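Local coordinates for protein SYE1 (Shewanella oneidensis, PDB 4AWT) that binds FMN and probably works as an NAD(P)H-dependent oxidoreductase acting on CH-CH groups, as a TIM-barrel flavoprotein of the Old Yellow Enzyme type, at residues 26-30 against 354-358; 36-42 against 82-86; 47-51 against 325-329; 96-102 against 175-181. The protein carries 1 engineered substitution. Where two conformers were deposited one is given. Numbering follows the deposited sequence.

Contact 1: residues 26-30 against 354-358. With FMN (flavin mononucleotide), chain B; BOG (octyl beta-D-glucopyranoside), chain D.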
# COMPACT_ATOMS: atom_id res chain seq x y z
N THR A 26 -4.25 -5.19 -4.42
CA THR A 26 -4.49 -6.59 -4.05
C THR A 26 -5.31 -7.26 -5.12
O THR A 26 -6.42 -6.81 -5.44
CB THR A 26 -5.25 -6.63 -2.71
OG1 THR A 26 -4.40 -6.23 -1.64
CG2 THR A 26 -5.80 -7.99 -2.37
N ARG A 27 -4.79 -8.37 -5.63
CA ARG A 27 -5.49 -9.18 -6.64
C ARG A 27 -5.79 -10.59 -6.13
O ARG A 27 -6.53 -11.34 -6.81
CB ARG A 27 -4.75 -9.22 -7.97
CG ARG A 27 -4.36 -7.86 -8.51
CD ARG A 27 -5.53 -6.86 -8.62
NE ARG A 27 -6.61 -7.41 -9.47
CZ ARG A 27 -6.58 -7.43 -10.79
NH1 ARG A 27 -5.64 -6.81 -11.46
NH2 ARG A 27 -7.56 -8.06 -11.45
N SER A 28 -5.23 -10.99 -5.01
CA SER A 28 -5.53 -12.29 -4.42
C SER A 28 -5.35 -13.43 -5.43
O SER A 28 -6.23 -14.29 -5.56
CB SER A 28 -6.88 -12.28 -3.74
OG SER A 28 -6.84 -11.44 -2.61
N ARG A 29 -4.21 -13.44 -6.09
CA ARG A 29 -3.84 -14.42 -7.10
C ARG A 29 -2.72 -15.33 -6.63
O ARG A 29 -2.21 -16.13 -7.43
CB ARG A 29 -3.44 -13.75 -8.43
CG ARG A 29 -4.49 -12.86 -9.10
CD ARG A 29 -5.73 -13.63 -9.38
NE ARG A 29 -6.52 -13.20 -10.59
CZ ARG A 29 -7.41 -12.23 -10.63
NH1 ARG A 29 -7.55 -11.39 -9.62
NH2 ARG A 29 -8.14 -12.08 -11.72
N ALA A 30 -2.24 -15.23 -5.38
CA ALA A 30 -1.06 -15.96 -4.99
C ALA A 30 -1.35 -17.47 -4.99
O ALA A 30 -2.41 -17.94 -4.67
CB ALA A 30 -0.61 -15.52 -3.61
N GLU A 354 -5.83 -15.97 -14.66
CA GLU A 354 -5.45 -14.96 -15.59
C GLU A 354 -6.57 -14.09 -16.10
O GLU A 354 -6.35 -12.94 -16.50
CB GLU A 354 -4.72 -15.58 -16.79
CG GLU A 354 -3.31 -15.95 -16.45
CD GLU A 354 -2.23 -15.87 -17.46
OE1 GLU A 354 -1.55 -14.85 -17.86
OE2 GLU A 354 -2.11 -17.09 -17.82
N LYS A 355 -7.79 -14.63 -16.13
CA LYS A 355 -8.92 -13.85 -16.64
C LYS A 355 -9.18 -12.68 -15.71
O LYS A 355 -9.34 -12.81 -14.49
CB LYS A 355 -10.14 -14.76 -16.79
CG LYS A 355 -10.01 -15.75 -17.88
CD LYS A 355 -11.25 -16.65 -17.98
CE LYS A 355 -11.18 -17.55 -19.20
NZ LYS A 355 -12.56 -17.87 -19.66
N GLY A 356 -9.23 -11.49 -16.32
CA GLY A 356 -9.38 -10.29 -15.55
C GLY A 356 -8.11 -9.85 -14.85
O GLY A 356 -8.17 -8.95 -14.01
N LEU A 357 -6.99 -10.43 -15.22
CA LEU A 357 -5.68 -10.09 -14.67
C LEU A 357 -4.74 -9.70 -15.79
O LEU A 357 -4.30 -8.54 -15.89
CB LEU A 357 -5.10 -11.22 -13.82
CG LEU A 357 -3.79 -10.87 -13.12
CD1 LEU A 357 -4.03 -9.99 -11.90
CD2 LEU A 357 -3.03 -12.14 -12.75
N THR A 358 -4.43 -10.64 -16.69
CA THR A 358 -3.46 -10.46 -17.73
C THR A 358 -4.04 -10.37 -19.13
O THR A 358 -3.30 -10.23 -20.10
CB THR A 358 -2.40 -11.58 -17.73
OG1 THR A 358 -3.12 -12.80 -17.87
CG2 THR A 358 -1.61 -11.59 -16.46
N1 FMN B . -4.18 0.01 -1.43
C2 FMN B . -3.12 -0.41 -0.75
O2 FMN B . -2.39 0.39 -0.10
N3 FMN B . -2.78 -1.76 -0.73
C4 FMN B . -3.51 -2.72 -1.41
O4 FMN B . -3.07 -3.90 -1.43
C4A FMN B . -4.68 -2.29 -2.03
N5 FMN B . -5.53 -3.20 -2.66
C5A FMN B . -6.44 -2.68 -3.61
C6 FMN B . -7.11 -3.54 -4.45
C7 FMN B . -8.01 -3.07 -5.44
C7M FMN B . -8.61 -4.07 -6.40
C8 FMN B . -8.25 -1.74 -5.51
C8M FMN B . -9.17 -1.15 -6.56
C9 FMN B . -7.58 -0.84 -4.65
C9A FMN B . -6.66 -1.30 -3.70
N10 FMN B . -5.94 -0.41 -2.87
C10 FMN B . -4.91 -0.90 -2.09
C1' FMN B . -6.15 1.03 -3.03
C2' FMN B . -5.47 1.62 -4.28
O2' FMN B . -4.06 1.61 -4.14
C3' FMN B . -5.86 3.06 -4.53
O3' FMN B . -5.38 3.93 -3.52
C4' FMN B . -7.37 3.30 -4.72
O4' FMN B . -7.96 2.33 -5.57
C5' FMN B . -7.69 4.71 -5.17
O5' FMN B . -7.11 5.00 -6.45
P FMN B . -8.04 4.91 -7.78
O1P FMN B . -8.38 3.45 -7.96
O2P FMN B . -9.26 5.76 -7.53
O3P FMN B . -7.13 5.44 -8.86
C1 BOG D . -10.30 -4.41 -0.25
O1 BOG D . -11.42 -4.63 -1.07
C2 BOG D . -9.05 -4.99 -0.81
O2 BOG D . -9.11 -6.39 -0.89
C3 BOG D . -7.81 -4.65 0.03
O3 BOG D . -6.64 -5.00 -0.65
C4 BOG D . -7.76 -3.12 0.20
O4 BOG D . -6.70 -2.80 1.03
C5 BOG D . -9.08 -2.56 0.74
O5 BOG D . -10.08 -2.96 -0.17
C6 BOG D . -9.05 -1.06 0.86
O6 BOG D . -10.28 -0.70 1.46
C1' BOG D . -12.65 -4.64 -0.40
C2' BOG D . -13.85 -5.06 -1.26
C3' BOG D . -13.91 -4.39 -2.59
C4' BOG D . -15.20 -4.38 -3.41
C5' BOG D . -14.90 -5.07 -4.75
C6' BOG D . -15.62 -6.42 -4.83
C7' BOG D . -15.29 -7.11 -6.17
C8' BOG D . -16.42 -8.09 -6.42
O HOH W 1 -5.64 -6.63 -14.28
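Two arginines on 26-30 extend their side chains to the carbonyls of 354-358. Arg27 folds its aliphatic part through three successive m rotamers, which curls the guanidinium round so that NH2 donates to Gly356 O at 2.8 Å, close to the guanidinium plane, while NH1 packs 3.6 Å from Leu357 CD1, which lies over one face. A water that accepts from Arg27 NH1 at 2.8 Å also lies 2.8 Å from Leu357 O, bridging the two segments. Segment 26-30 belongs to the loop that follows the first barrel strand, 20-22, of a TIM barrel, and it carries part of the flavin site: Thr26 OG1 donates to FMN O4 at 2.7 Å. Arg29 shares the m,m start of Arg27 but departs at chi3, near -149°. Its NH1 turns back to Arg27 O at 3.0 Å, and its NH2 makes a weak bond to Lys355 O at 3.1 Å; its strongest polar partner is Gly353 O, reached by NE. Leu357 CB lies over one face of the Arg29 guanidinium, 3.8 Å from NH2. Segment 354-358 itself is turned so that Leu357 N and Thr358 N both donate to Glu354 O, and Thr358 OG1 donates to Glu354 OE1 at 2.6 Å.

Contact 2: residues 36-42 against 82-86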
# COMPACT_ATOMS: atom_id res chain seq x y z
N VAL A 36 2.15 -17.75 -2.52
CA VAL A 36 3.37 -17.47 -3.24
C VAL A 36 3.10 -16.66 -4.50
O VAL A 36 2.30 -17.07 -5.36
CB VAL A 36 4.10 -18.79 -3.61
CG1 VAL A 36 5.47 -18.47 -4.11
CG2 VAL A 36 4.14 -19.75 -2.41
N ALA A 37 3.78 -15.53 -4.65
CA ALA A 37 3.71 -14.77 -5.89
C ALA A 37 4.19 -15.68 -7.06
O ALA A 37 5.01 -16.56 -6.87
CB ALA A 37 4.61 -13.55 -5.83
N ASN A 38 3.59 -15.47 -8.24
CA ASN A 38 3.67 -16.47 -9.28
C ASN A 38 3.74 -15.91 -10.70
O ASN A 38 3.90 -14.71 -10.93
CB ASN A 38 2.47 -17.43 -9.12
CG ASN A 38 1.17 -16.67 -9.29
OD1 ASN A 38 1.10 -15.63 -9.94
ND2 ASN A 38 0.16 -17.17 -8.64
N HIS A 39 3.60 -16.84 -11.70
CA HIS A 39 3.85 -16.48 -13.05
C HIS A 39 2.84 -15.48 -13.58
O HIS A 39 3.22 -14.52 -14.24
CB HIS A 39 3.85 -17.73 -13.91
CG HIS A 39 4.17 -17.43 -15.33
ND1 HIS A 39 5.40 -17.11 -15.82
CD2 HIS A 39 3.30 -17.36 -16.33
CE1 HIS A 39 5.34 -16.86 -17.10
NE2 HIS A 39 4.07 -17.02 -17.45
N MET A 40 1.58 -15.69 -13.32
CA MET A 40 0.56 -14.76 -13.85
C MET A 40 0.78 -13.38 -13.24
O MET A 40 0.55 -12.36 -13.89
CB MET A 40 -0.85 -15.29 -13.70
CG MET A 40 -1.35 -15.35 -12.24
SD MET A 40 -3.05 -15.90 -12.11
CE MET A 40 -2.82 -17.62 -12.58
N MET A 41 1.25 -13.36 -11.97
CA MET A 41 1.51 -12.05 -11.39
C MET A 41 2.68 -11.35 -12.05
O MET A 41 2.65 -10.14 -12.27
CB MET A 41 1.74 -12.19 -9.89
CG MET A 41 0.49 -12.59 -9.14
SD MET A 41 0.81 -13.11 -7.45
CE MET A 41 1.62 -11.64 -6.77
N ALA A 42 3.77 -12.09 -12.35
CA ALA A 42 4.90 -11.50 -13.02
C ALA A 42 4.51 -10.90 -14.39
O ALA A 42 4.92 -9.80 -14.72
CB ALA A 42 6.01 -12.52 -13.16
N GLY A 82 9.19 -16.28 -5.42
CA GLY A 82 8.09 -15.90 -6.31
C GLY A 82 8.12 -14.44 -6.63
O GLY A 82 7.92 -14.01 -7.78
N TRP A 83 8.40 -13.61 -5.63
CA TRP A 83 8.56 -12.19 -5.89
C TRP A 83 9.75 -11.90 -6.79
O TRP A 83 9.68 -10.97 -7.58
CB TRP A 83 8.60 -11.39 -4.61
CG TRP A 83 7.30 -11.08 -3.96
CD1 TRP A 83 6.94 -11.32 -2.66
CD2 TRP A 83 6.19 -10.39 -4.56
NE1 TRP A 83 5.70 -10.83 -2.41
CE2 TRP A 83 5.21 -10.25 -3.55
CE3 TRP A 83 5.93 -9.85 -5.82
CZ2 TRP A 83 3.99 -9.62 -3.79
CZ3 TRP A 83 4.73 -9.22 -6.05
CH2 TRP A 83 3.77 -9.11 -5.04
N ARG A 84 10.82 -12.67 -6.68
CA ARG A 84 11.97 -12.44 -7.55
C ARG A 84 11.58 -12.62 -9.01
O ARG A 84 12.09 -11.90 -9.87
CB ARG A 84 13.09 -13.45 -7.19
CG ARG A 84 14.33 -13.32 -8.09
CD ARG A 84 15.05 -12.00 -7.90
NE ARG A 84 16.26 -11.81 -8.67
CZ ARG A 84 17.42 -12.34 -8.32
NH1 ARG A 84 17.55 -13.08 -7.23
NH2 ARG A 84 18.48 -12.11 -9.10
N ILE A 85 10.71 -13.57 -9.33
CA ILE A 85 10.35 -13.68 -10.74
C ILE A 85 9.59 -12.43 -11.18
O ILE A 85 9.80 -11.94 -12.29
CB ILE A 85 9.57 -14.97 -10.97
CG1 ILE A 85 10.38 -16.21 -10.61
CG2 ILE A 85 9.07 -15.03 -12.41
CD1 ILE A 85 9.47 -17.40 -10.54
N VAL A 86 8.73 -11.88 -10.31
CA VAL A 86 8.05 -10.62 -10.62
C VAL A 86 9.05 -9.52 -10.83
O VAL A 86 8.94 -8.76 -11.82
CB VAL A 86 7.05 -10.27 -9.51
CG1 VAL A 86 6.47 -8.88 -9.76
CG2 VAL A 86 5.97 -11.30 -9.37
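Segment 36-42 runs extended through Ala37 and enters helix 39-46 at Asn38, while 82-86 lies within helix 77-92. Their backbones come very close at two places, Ala37 CA to Gly82 CA at 4.5 Å and Ala42 CA to Val86 CA at 4.1 Å. The first approach depends on glycine: Gly82 CA makes a CA-H...O contact of 3.2 Å to Ala37 O, and a CB at position 82 would collide with that same oxygen. Asn38 is the N-cap of its helix, OD1 accepting from Met41 N at 3.0 Å, while its ND2 is held by Arg29 O.

The side chains that meet are apolar. Ala37 CB sits over the face of the Trp83 six-membered ring, 4.0 Å from the centroid and 19° off the normal, a CH-pi contact. Met41 CE reaches the same indole at CH2, 3.7 Å away. Next to Met41 in the helix, Ala42 CB packs against CG2 of both Ile85 and Val86 at 4.0 Å, the small methyl letting the helices draw together.

These are the first two helices of the barrel's outer layer, and the Trp83 ring reaches from helix 77-92 to strand 53-60: its NE1 donates to Thr59, its ring meets Phe175 edge-to-face, and its side chain touches Ser56 and Glu57 of that strand and Tyr45 of helix 39-46.

Contact 3: residues 47-51 against 325-329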
# COMPACT_ATOMS: atom_id res chain seq x y z
N GLN A 47 3.37 -6.26 -17.70
CA GLN A 47 2.48 -5.58 -18.65
C GLN A 47 2.28 -4.12 -18.33
O GLN A 47 1.89 -3.36 -19.22
CB GLN A 47 1.12 -6.25 -18.66
CG GLN A 47 1.05 -7.60 -19.38
CD GLN A 47 -0.30 -8.23 -19.33
OE1 GLN A 47 -0.56 -9.21 -20.15
NE2 GLN A 47 -1.17 -7.84 -18.54
N ARG A 48 2.48 -3.73 -17.07
CA ARG A 48 2.19 -2.39 -16.56
C ARG A 48 3.45 -1.58 -16.29
O ARG A 48 3.39 -0.51 -15.71
CB ARG A 48 1.27 -2.53 -15.34
CG ARG A 48 -0.12 -2.98 -15.78
CD ARG A 48 -0.98 -3.65 -14.71
NE ARG A 48 -2.28 -4.01 -15.25
CZ ARG A 48 -2.46 -4.97 -16.13
NH1 ARG A 48 -1.51 -5.82 -16.41
NH2 ARG A 48 -3.64 -5.10 -16.74
N ALA A 49 4.59 -2.08 -16.76
CA ALA A 49 5.90 -1.51 -16.43
C ALA A 49 6.23 -0.28 -17.23
O ALA A 49 7.36 0.24 -17.07
CB ALA A 49 6.94 -2.61 -16.54
N SER A 50 5.31 0.29 -18.00
CA SER A 50 5.49 1.63 -18.52
C SER A 50 5.18 2.68 -17.46
O SER A 50 5.46 3.86 -17.68
CB SER A 50 4.69 1.87 -19.79
OG SER A 50 3.32 1.83 -19.54
N ALA A 51 4.61 2.29 -16.30
CA ALA A 51 4.56 3.19 -15.17
C ALA A 51 5.97 3.66 -14.84
O ALA A 51 6.94 2.96 -15.04
CB ALA A 51 3.99 2.44 -13.97
N PHE A 325 -5.39 1.31 -13.86
CA PHE A 325 -4.30 0.40 -14.21
C PHE A 325 -4.72 -1.05 -14.26
O PHE A 325 -4.09 -1.86 -14.92
CB PHE A 325 -3.10 0.58 -13.26
CG PHE A 325 -1.86 1.13 -13.92
CD1 PHE A 325 -1.37 0.56 -15.08
CD2 PHE A 325 -1.22 2.24 -13.39
CE1 PHE A 325 -0.23 1.04 -15.68
CE2 PHE A 325 -0.06 2.72 -13.99
CZ PHE A 325 0.43 2.12 -15.14
N ILE A 326 -5.79 -1.42 -13.57
CA ILE A 326 -6.22 -2.81 -13.66
C ILE A 326 -6.61 -3.13 -15.09
O ILE A 326 -6.22 -4.16 -15.62
CB ILE A 326 -7.37 -3.02 -12.68
CG1 ILE A 326 -6.80 -2.89 -11.26
CG2 ILE A 326 -8.12 -4.32 -12.91
CD1 ILE A 326 -7.93 -2.97 -10.23
N ALA A 327 -7.38 -2.24 -15.72
CA ALA A 327 -7.97 -2.51 -17.01
C ALA A 327 -7.16 -1.98 -18.20
O ALA A 327 -7.50 -2.28 -19.33
CB ALA A 327 -9.38 -1.93 -17.07
N ASN A 328 -6.12 -1.21 -17.94
CA ASN A 328 -5.36 -0.55 -18.99
C ASN A 328 -3.89 -0.79 -18.73
O ASN A 328 -3.23 -0.04 -18.03
CB ASN A 328 -5.64 0.95 -19.03
CG ASN A 328 -7.11 1.21 -19.34
OD1 ASN A 328 -7.51 1.23 -20.50
ND2 ASN A 328 -7.89 1.36 -18.28
N PRO A 329 -3.33 -1.90 -19.26
CA PRO A 329 -1.92 -2.18 -18.98
C PRO A 329 -1.00 -1.09 -19.48
O PRO A 329 0.05 -0.82 -18.90
CB PRO A 329 -1.67 -3.53 -19.67
CG PRO A 329 -2.73 -3.60 -20.76
CD PRO A 329 -3.94 -2.94 -20.13
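Phe325, in the short helix 323-327, presents both its carbonyl and its ring to 47-51. The carbonyl O accepts from Arg48 NE at 2.8 Å, and the ring brings CD1 to 3.8 Å from Arg48 CG and CZ to 3.8 Å from Ala51 CB, so that the aliphatic stem of the arginine and the alanine methyl share the phenyl. Ile326 points its CB away from 47-51 and takes part through its backbone: its O accepts from Arg48 NH2 at 3.0 Å. The arginine thus ties up two consecutive carbonyls near the C-terminal end of the helix; its NH1 donates to Tyr44 O. The chain leaves helical geometry at Asn328, and Pro329 then packs against Arg48, its CB lying over a guanidinium face 3.9 Å from NH2 while Pro329 O receives a CA-H...O contact from Arg48 CA at 3.5 Å. Arg48 opens a type I beta turn closed by Ala51 N donating to Arg48 O at 3.1 Å. A short helix directly after the eighth strand recurs in phosphate-binding TIM barrels, the FMN-dependent ones among them; here Gly322 N and Arg323 N bind the cofactor at its start, and Ile326 touches FMN.

Contact 4: residues 96-102 against 175-181. With FMN (flavin mononucleotide), chain B.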
# COMPACT_ATOMS: atom_id res chain seq x y z
N ALA A 96 10.93 0.55 -12.06
CA ALA A 96 11.23 0.37 -10.63
C ALA A 96 10.02 -0.21 -9.93
O ALA A 96 8.89 0.10 -10.27
CB ALA A 96 11.59 1.71 -9.99
N ILE A 97 10.28 -1.06 -8.93
CA ILE A 97 9.19 -1.68 -8.21
C ILE A 97 9.52 -1.75 -6.71
O ILE A 97 10.60 -2.20 -6.32
CB ILE A 97 8.83 -3.05 -8.79
CG1 ILE A 97 7.63 -3.65 -8.06
CG2 ILE A 97 10.00 -4.01 -8.85
CD1 ILE A 97 7.00 -4.87 -8.73
N PHE A 98 8.56 -1.29 -5.91
CA PHE A 98 8.64 -1.35 -4.45
C PHE A 98 7.65 -2.38 -3.94
O PHE A 98 6.57 -2.53 -4.51
CB PHE A 98 8.35 -0.00 -3.81
CG PHE A 98 9.50 0.99 -3.74
CD1 PHE A 98 10.46 1.10 -4.74
CD2 PHE A 98 9.61 1.83 -2.64
CE1 PHE A 98 11.49 2.03 -4.64
CE2 PHE A 98 10.64 2.76 -2.54
CZ PHE A 98 11.57 2.86 -3.54
N ALA A 99 7.99 -3.07 -2.85
CA ALA A 99 7.11 -4.01 -2.21
C ALA A 99 6.32 -3.32 -1.10
O ALA A 99 6.93 -2.73 -0.22
CB ALA A 99 7.88 -5.17 -1.57
N GLN A 100 4.99 -3.44 -1.11
CA GLN A 100 4.19 -2.85 -0.04
C GLN A 100 4.09 -3.84 1.12
O GLN A 100 3.38 -4.82 1.07
CB GLN A 100 2.79 -2.44 -0.49
CG GLN A 100 2.13 -1.70 0.66
CD GLN A 100 0.69 -1.40 0.44
OE1 GLN A 100 -0.15 -2.31 0.28
NE2 GLN A 100 0.33 -0.12 0.48
N LEU A 101 4.82 -3.54 2.21
CA LEU A 101 4.83 -4.42 3.38
C LEU A 101 3.56 -4.20 4.19
O LEU A 101 3.26 -3.07 4.60
CB LEU A 101 6.06 -4.13 4.23
CG LEU A 101 7.39 -4.20 3.52
CD1 LEU A 101 8.52 -3.99 4.53
CD2 LEU A 101 7.58 -5.52 2.78
N TRP A 102 2.85 -5.30 4.45
CA TRP A 102 1.49 -5.22 4.98
C TRP A 102 1.36 -5.94 6.33
O TRP A 102 1.74 -7.11 6.46
CB TRP A 102 0.51 -5.87 4.01
CG TRP A 102 -0.89 -5.36 4.04
CD1 TRP A 102 -1.44 -4.32 4.73
CD2 TRP A 102 -1.92 -5.89 3.21
NE1 TRP A 102 -2.76 -4.17 4.37
CE2 TRP A 102 -3.07 -5.10 3.43
CE3 TRP A 102 -1.97 -6.93 2.28
CZ2 TRP A 102 -4.25 -5.34 2.73
CZ3 TRP A 102 -3.15 -7.13 1.60
CH2 TRP A 102 -4.24 -6.37 1.82
N PHE A 175 13.39 -6.30 -5.12
CA PHE A 175 12.69 -5.02 -5.13
C PHE A 175 13.67 -3.88 -5.00
O PHE A 175 14.73 -3.99 -4.38
CB PHE A 175 11.65 -4.94 -4.00
CG PHE A 175 10.44 -5.82 -4.21
CD1 PHE A 175 9.38 -5.34 -4.98
CD2 PHE A 175 10.33 -7.05 -3.65
CE1 PHE A 175 8.23 -6.11 -5.16
CE2 PHE A 175 9.16 -7.82 -3.80
CZ PHE A 175 8.12 -7.33 -4.55
N ASP A 176 13.29 -2.72 -5.55
CA ASP A 176 14.06 -1.52 -5.42
C ASP A 176 13.86 -0.80 -4.11
O ASP A 176 14.66 0.07 -3.75
CB ASP A 176 13.72 -0.59 -6.60
CG ASP A 176 14.05 -1.25 -7.92
OD1 ASP A 176 15.24 -1.50 -8.15
OD2 ASP A 176 13.11 -1.54 -8.68
N GLY A 177 12.83 -1.13 -3.40
CA GLY A 177 12.49 -0.49 -2.13
C GLY A 177 11.25 -1.13 -1.58
O GLY A 177 10.70 -2.09 -2.15
N ILE A 178 10.79 -0.59 -0.44
CA ILE A 178 9.56 -1.01 0.17
C ILE A 178 8.68 0.21 0.44
O ILE A 178 9.18 1.30 0.64
CB ILE A 178 9.79 -1.83 1.47
CG1 ILE A 178 10.37 -1.02 2.62
CG2 ILE A 178 10.63 -3.04 1.14
CD1 ILE A 178 9.39 -0.27 3.50
N GLU A 179 7.38 -0.05 0.48
CA GLU A 179 6.40 0.91 0.93
C GLU A 179 5.77 0.35 2.18
O GLU A 179 5.21 -0.76 2.18
CB GLU A 179 5.31 1.16 -0.11
CG GLU A 179 4.32 2.22 0.34
CD GLU A 179 3.21 2.47 -0.67
OE1 GLU A 179 3.49 3.23 -1.65
OE2 GLU A 179 2.11 1.93 -0.50
N LEU A 180 5.82 1.11 3.28
CA LEU A 180 5.12 0.70 4.49
C LEU A 180 3.66 1.06 4.37
O LEU A 180 3.31 2.23 4.26
CB LEU A 180 5.73 1.42 5.68
CG LEU A 180 5.06 1.16 7.03
CD1 LEU A 180 5.12 -0.33 7.38
CD2 LEU A 180 5.69 2.02 8.10
N HIS A 181 2.78 0.06 4.43
CA HIS A 181 1.34 0.35 4.41
C HIS A 181 0.94 0.82 5.81
O HIS A 181 0.74 -0.01 6.71
CB HIS A 181 0.53 -0.86 4.00
CG HIS A 181 -0.87 -0.53 3.60
ND1 HIS A 181 -1.44 0.66 3.86
CD2 HIS A 181 -1.73 -1.30 2.88
CE1 HIS A 181 -2.64 0.62 3.33
NE2 HIS A 181 -2.85 -0.53 2.72
N1 FMN B . -4.18 0.01 -1.43
C2 FMN B . -3.12 -0.41 -0.75
O2 FMN B . -2.39 0.39 -0.10
N3 FMN B . -2.78 -1.76 -0.73
C4 FMN B . -3.51 -2.72 -1.41
O4 FMN B . -3.07 -3.90 -1.43
C4A FMN B . -4.68 -2.29 -2.03
N5 FMN B . -5.53 -3.20 -2.66
C5A FMN B . -6.44 -2.68 -3.61
C6 FMN B . -7.11 -3.54 -4.45
C7 FMN B . -8.01 -3.07 -5.44
C7M FMN B . -8.61 -4.07 -6.40
C8 FMN B . -8.25 -1.74 -5.51
C8M FMN B . -9.17 -1.15 -6.56
C9 FMN B . -7.58 -0.84 -4.65
C9A FMN B . -6.66 -1.30 -3.70
N10 FMN B . -5.94 -0.41 -2.87
C10 FMN B . -4.91 -0.90 -2.09
C1' FMN B . -6.15 1.03 -3.03
C2' FMN B . -5.47 1.62 -4.28
O2' FMN B . -4.06 1.61 -4.14
C3' FMN B . -5.86 3.06 -4.53
O3' FMN B . -5.38 3.93 -3.52
C4' FMN B . -7.37 3.30 -4.72
O4' FMN B . -7.96 2.33 -5.57
C5' FMN B . -7.69 4.71 -5.17
O5' FMN B . -7.11 5.00 -6.45
P FMN B . -8.04 4.91 -7.78
O1P FMN B . -8.38 3.45 -7.96
O2P FMN B . -9.26 5.76 -7.53
O3P FMN B . -7.13 5.44 -8.86
O HOH W 2 1.77 -2.50 6.83
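At the apolar heart of this strand pair, Ala99 CB lies squarely over the Phe175 ring, 3.5 Å from its centroid and 1° off the normal, with Ile97 CG1 beside it, 3.8 Å from Phe175 CE1. Leu101 CG meets Ile178 CB at 3.9 Å on the same face. On the other face Gly177 CA sits 3.5 Å from the centroid of the Phe98 ring, a CH-pi contact where a CB would clash. Parallel ladder bonds join the backbones: Ala99 N to Gly177 O at 3.0 Å, Glu179 N to Ala99 O and Leu101 N to Glu179 O at 2.8 Å, and His181 N to Leu101 O at 3.2 Å. At one end Asp176 N donates to Ile97 O at 2.8 Å and Asp176 OD2 accepts from Ile97 N at 2.9 Å and, more strongly, from His91. Toward the flavin, Gln100 NE2 donates to Glu179 OE2 at 2.9 Å and to FMN O2 at 2.8 Å, while Gln100 OE1 accepts from FMN N3 at 2.9 Å; Glu179 OE1 is held chiefly by Tyr266. These are the third and fourth strands of the TIM barrel, flanked by strands 53-60 and 230-234, with Ala99, Phe175 and Ile178 packing outward on Ala170 of helix 153-172.

Overall arrangement
Contacts 1 and 4 bond the FMN of a single TIM barrel, contact 3 touches it through Ile326, and contact 2 lies further out. Contacts 1 and 4, with centres 19 Å apart, meet where Thr26 OG1 lies 3.5 Å from Trp102 CH2. Contact 2 joins them on the outside: Asn38 ND2 is 2.9 Å from Arg29 O of contact 1, and Trp83 CE3 is 3.6 Å from Phe175 CZ of contact 4; the Trp83 side chain lies about 9 Å from the flavin. Contact 3 touches contact 1 through Arg27 NH1 and Ile326 CG2, 3.8 Å apart, its centre 13 Å away. Contacts 2, 3 and 4 all lie in sequence within the span closed by contact 1, which draws the C-terminal region onto the loop after strand 20-22.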